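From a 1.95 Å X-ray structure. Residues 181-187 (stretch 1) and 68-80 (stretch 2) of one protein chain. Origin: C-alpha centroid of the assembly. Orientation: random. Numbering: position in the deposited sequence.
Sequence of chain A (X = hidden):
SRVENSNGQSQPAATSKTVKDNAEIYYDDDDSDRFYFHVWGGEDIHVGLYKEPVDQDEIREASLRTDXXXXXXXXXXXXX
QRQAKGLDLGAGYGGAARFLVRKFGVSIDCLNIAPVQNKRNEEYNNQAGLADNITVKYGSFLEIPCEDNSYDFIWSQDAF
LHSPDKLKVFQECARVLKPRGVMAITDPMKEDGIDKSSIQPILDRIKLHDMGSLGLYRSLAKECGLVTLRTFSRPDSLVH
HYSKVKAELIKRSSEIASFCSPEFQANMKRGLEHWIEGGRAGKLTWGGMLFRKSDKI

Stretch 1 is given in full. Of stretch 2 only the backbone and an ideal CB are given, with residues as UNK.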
# COMPACT_ATOMS: atom_id res chain seq x y z
N GLY A 181 17.63 4.55 -10.16
CA GLY A 181 17.57 3.54 -9.11
C GLY A 181 16.34 3.68 -8.23
O GLY A 181 15.78 4.77 -8.10
N VAL A 182 15.91 2.57 -7.62
CA VAL A 182 14.64 2.58 -6.90
C VAL A 182 14.89 2.17 -5.45
O VAL A 182 15.67 1.24 -5.19
CB VAL A 182 13.58 1.64 -7.60
CG1 VAL A 182 12.28 1.51 -6.76
CG2 VAL A 182 13.19 2.22 -8.97
N MSE A 183 14.24 2.85 -4.51
CA MSE A 183 14.36 2.44 -3.12
C MSE A 183 13.01 1.99 -2.57
O MSE A 183 12.02 2.73 -2.68
CB MSE A 183 14.88 3.58 -2.26
CG MSE A 183 14.84 3.23 -0.76
SE MSE A 183 16.02 4.28 0.38
CE MSE A 183 15.10 5.91 0.37
N ALA A 184 12.99 0.83 -1.93
CA ALA A 184 11.78 0.35 -1.26
C ALA A 184 12.04 0.29 0.25
O ALA A 184 12.99 -0.37 0.70
CB ALA A 184 11.35 -1.04 -1.80
N ILE A 185 11.21 0.98 1.03
CA ILE A 185 11.36 1.00 2.50
C ILE A 185 10.06 0.68 3.19
O ILE A 185 8.96 0.87 2.62
CB ILE A 185 11.90 2.35 3.06
CG1 ILE A 185 10.86 3.50 2.91
CG2 ILE A 185 13.22 2.69 2.41
CD1 ILE A 185 11.25 4.76 3.71
N THR A 186 10.19 0.15 4.41
CA THR A 186 9.07 0.02 5.33
C THR A 186 9.55 0.57 6.69
O THR A 186 10.75 0.55 6.97
CB THR A 186 8.53 -1.47 5.51
OG1 THR A 186 9.46 -2.32 6.23
CG2 THR A 186 8.04 -2.10 4.21
N ASP A 187 8.63 1.10 7.50
CA ASP A 187 9.02 1.63 8.80
C ASP A 187 7.80 1.78 9.68
O ASP A 187 6.78 2.34 9.25
CB ASP A 187 9.68 3.01 8.60
CG ASP A 187 10.83 3.30 9.59
OD1 ASP A 187 11.49 2.36 10.06
OD2 ASP A 187 11.07 4.50 9.85
N UNK A 68 7.37 -10.94 0.34
CA UNK A 68 6.81 -11.20 -1.01
C UNK A 68 6.15 -9.94 -1.56
O UNK A 68 6.33 -9.62 -2.73
CB UNK A 68 5.80 -12.34 -0.97
N UNK A 69 5.36 -9.26 -0.73
CA UNK A 69 4.66 -8.02 -1.17
C UNK A 69 5.68 -6.94 -1.55
O UNK A 69 5.60 -6.36 -2.63
CB UNK A 69 3.74 -7.50 -0.07
N UNK A 70 6.63 -6.66 -0.66
CA UNK A 70 7.59 -5.57 -0.92
C UNK A 70 8.44 -5.88 -2.16
O UNK A 70 8.66 -5.00 -2.98
CB UNK A 70 8.49 -5.35 0.29
N UNK A 71 8.86 -7.13 -2.29
CA UNK A 71 9.65 -7.58 -3.43
C UNK A 71 8.82 -7.47 -4.72
O UNK A 71 9.32 -7.06 -5.74
CB UNK A 71 10.13 -9.02 -3.22
N UNK A 72 7.52 -7.78 -4.63
CA UNK A 72 6.65 -7.66 -5.79
C UNK A 72 6.50 -6.20 -6.24
O UNK A 72 6.53 -5.92 -7.43
CB UNK A 72 5.28 -8.26 -5.47
N UNK A 73 6.40 -5.27 -5.28
CA UNK A 73 6.27 -3.84 -5.58
C UNK A 73 7.56 -3.40 -6.29
O UNK A 73 7.51 -2.80 -7.34
CB UNK A 73 6.02 -3.02 -4.31
N UNK A 74 8.70 -3.77 -5.71
CA UNK A 74 10.00 -3.45 -6.29
C UNK A 74 10.17 -4.05 -7.70
O UNK A 74 10.69 -3.39 -8.59
CB UNK A 74 11.11 -3.96 -5.37
N UNK A 75 9.75 -5.30 -7.88
CA UNK A 75 9.89 -5.98 -9.19
C UNK A 75 9.13 -5.26 -10.31
O UNK A 75 9.60 -5.20 -11.48
CB UNK A 75 9.39 -7.42 -9.09
N UNK A 76 7.95 -4.71 -9.96
CA UNK A 76 7.13 -3.96 -10.94
C UNK A 76 7.87 -2.74 -11.48
O UNK A 76 7.55 -2.26 -12.56
CB UNK A 76 5.81 -3.52 -10.30
N UNK A 77 8.87 -2.23 -10.75
CA UNK A 77 9.65 -1.07 -11.26
C UNK A 77 10.76 -1.45 -12.25
O UNK A 77 11.42 -0.55 -12.79
CB UNK A 77 10.28 -0.32 -10.08
N UNK A 78 10.97 -2.75 -12.49
CA UNK A 78 12.01 -3.20 -13.41
C UNK A 78 13.42 -3.37 -12.86
O UNK A 78 14.28 -3.89 -13.57
CB UNK A 78 12.08 -2.21 -14.57
N UNK A 79 13.66 -3.01 -11.60
CA UNK A 79 15.05 -2.98 -11.07
C UNK A 79 15.60 -4.34 -10.66
O UNK A 79 16.84 -4.49 -10.53
CB UNK A 79 15.12 -2.05 -9.86
N UNK A 80 14.74 -5.34 -10.51
CA UNK A 80 15.19 -6.63 -9.96
C UNK A 80 15.64 -7.64 -11.05
O UNK A 80 15.24 -8.81 -11.09
CB UNK A 80 14.06 -7.25 -9.13

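Stretch 1 is a strand, and stretch 2 begins as a helix that runs nearly antiparallel to it, at 160°, with the axes 9.2 Å apart at closest approach. Val182, Ala184 and Thr186 point toward stretch 2. They offer methyl groups, so the facing positions should be mostly apolar.

Position 68 lies out of reach of the strand. Stretch 1 sets no preference there. The residue is Glu68, and it makes no contact.

At position 69 the CA-to-CB bond points sideways, and no strand atom lies within 5.5 Å of the ideal CB. Only a long side chain could come back to the strand, and a large apolar or aromatic one would suit the methyl of Thr186. The residue is Trp69. Its CZ3 comes within 4.2 Å of Thr186 CG2, with the methyl oblique to the ring. NE1 donates to OE2 of the residue at 73, one helical turn on.

Position 70 points toward the strand. Its ideal CB is 5.1 Å from Thr186 CG2, which leaves room for a medium-sized apolar side chain such as Leu, Ile or Met. The residue is Leu70, with chi1 t and chi2 p. CD1 lies 3.9 Å from Thr186 CG2, and CG lies 4.1 Å from Ala184 CB. The small alanine thus receives a branched neighbour.

Position 71 points away and 72 is out of reach, so the strand restricts neither. They are Ala71 and Ser72.

Position 73 points toward the strand, but nothing of it lies within 5.5 Å of the ideal CB. Apolar or polar side chains could be considered. The residue is Glu73, whose end leads away from the strand. Its OE2 accepts the bond from Trp69 NE1 at 2.9 Å.

Position 74 points sideways, with its ideal CB 4.6 Å from Ala184 CB. An apolar chain could bend back between Ala184 and Val182; Leu or Met would suit. The residue is Leu74. Its CD1 reaches Val182 CG1 at 3.5 Å and Ala184 CB at 3.9 Å, so one methyl touches both strand residues.

Positions 75 and 76 are out of reach. They hold Ala75 and Met76, a selenomethionine.

Position 77 points toward Val182, with its ideal CB 4.0 Å from Val182 CG2. Space is tight, so Ala, Ser, Thr or Val are reasonable. The residue is Thr77. OG1 donates to Leu74 O at 2.8 Å, which satisfies the hydroxyl within its own stretch. The same OG1 packs 3.6 Å from Val182 CG2.

Position 78 has phi 86° and psi -5°. A CB there would jam against the carbonyl O of the preceding residue, which calls for glycine. It is Gly78, the first residue to leave helical angles.

Position 79 points toward the strand, its ideal CB 4.6 Å from Val182 CB. Val, Ile or Leu would fit. The residue is Val79, whose CG1 meets Val182 CG2 at 3.6 Å.

Position 80 is out of reach. It is Leu80.

No hydrogen bond crosses between the stretches.

Stretch 2 68-80: EWLASELAMTGVL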
# COMPACT_ATOMS: atom_id res chain seq x y z
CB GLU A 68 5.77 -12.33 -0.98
CG GLU A 68 6.35 -13.72 -0.69
CD GLU A 68 7.15 -14.32 -1.85
OE1 GLU A 68 7.11 -13.79 -2.99
OE2 GLU A 68 7.80 -15.37 -1.62
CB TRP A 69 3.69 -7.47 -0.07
CG TRP A 69 3.32 -6.02 -0.29
CD1 TRP A 69 2.58 -5.51 -1.34
CD2 TRP A 69 3.69 -4.89 0.52
NE1 TRP A 69 2.48 -4.13 -1.22
CE2 TRP A 69 3.14 -3.73 -0.08
CE3 TRP A 69 4.44 -4.75 1.71
CZ2 TRP A 69 3.31 -2.46 0.45
CZ3 TRP A 69 4.62 -3.47 2.25
CH2 TRP A 69 4.05 -2.34 1.61
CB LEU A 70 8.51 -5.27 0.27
CG LEU A 70 9.28 -3.92 0.19
CD1 LEU A 70 8.30 -2.69 0.33
CD2 LEU A 70 10.29 -3.88 1.36
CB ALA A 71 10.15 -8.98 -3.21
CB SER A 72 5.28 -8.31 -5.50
OG SER A 72 4.42 -8.19 -6.62
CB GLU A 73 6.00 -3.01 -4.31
CG GLU A 73 4.63 -3.35 -3.60
CD GLU A 73 3.43 -2.79 -4.32
OE1 GLU A 73 3.60 -1.95 -5.24
OE2 GLU A 73 2.30 -3.18 -3.97
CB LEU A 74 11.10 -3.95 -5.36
CG LEU A 74 12.49 -3.33 -5.46
CD1 LEU A 74 12.44 -1.80 -5.49
CD2 LEU A 74 13.32 -3.81 -4.24
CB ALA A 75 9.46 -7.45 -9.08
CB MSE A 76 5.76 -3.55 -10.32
CG MSE A 76 4.85 -4.73 -9.95
SE MSE A 76 4.19 -5.60 -11.53
CE MSE A 76 2.61 -4.51 -11.84
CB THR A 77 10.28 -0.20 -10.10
OG1 THR A 77 11.41 -0.89 -9.53
CG2 THR A 77 9.21 0.15 -9.01
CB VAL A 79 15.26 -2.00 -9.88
CG1 VAL A 79 15.08 -0.51 -10.33
CG2 VAL A 79 14.38 -2.36 -8.66
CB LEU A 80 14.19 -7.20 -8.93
CG LEU A 80 13.84 -6.34 -7.68
CD1 LEU A 80 12.78 -7.04 -6.77
CD2 LEU A 80 15.08 -6.06 -6.89
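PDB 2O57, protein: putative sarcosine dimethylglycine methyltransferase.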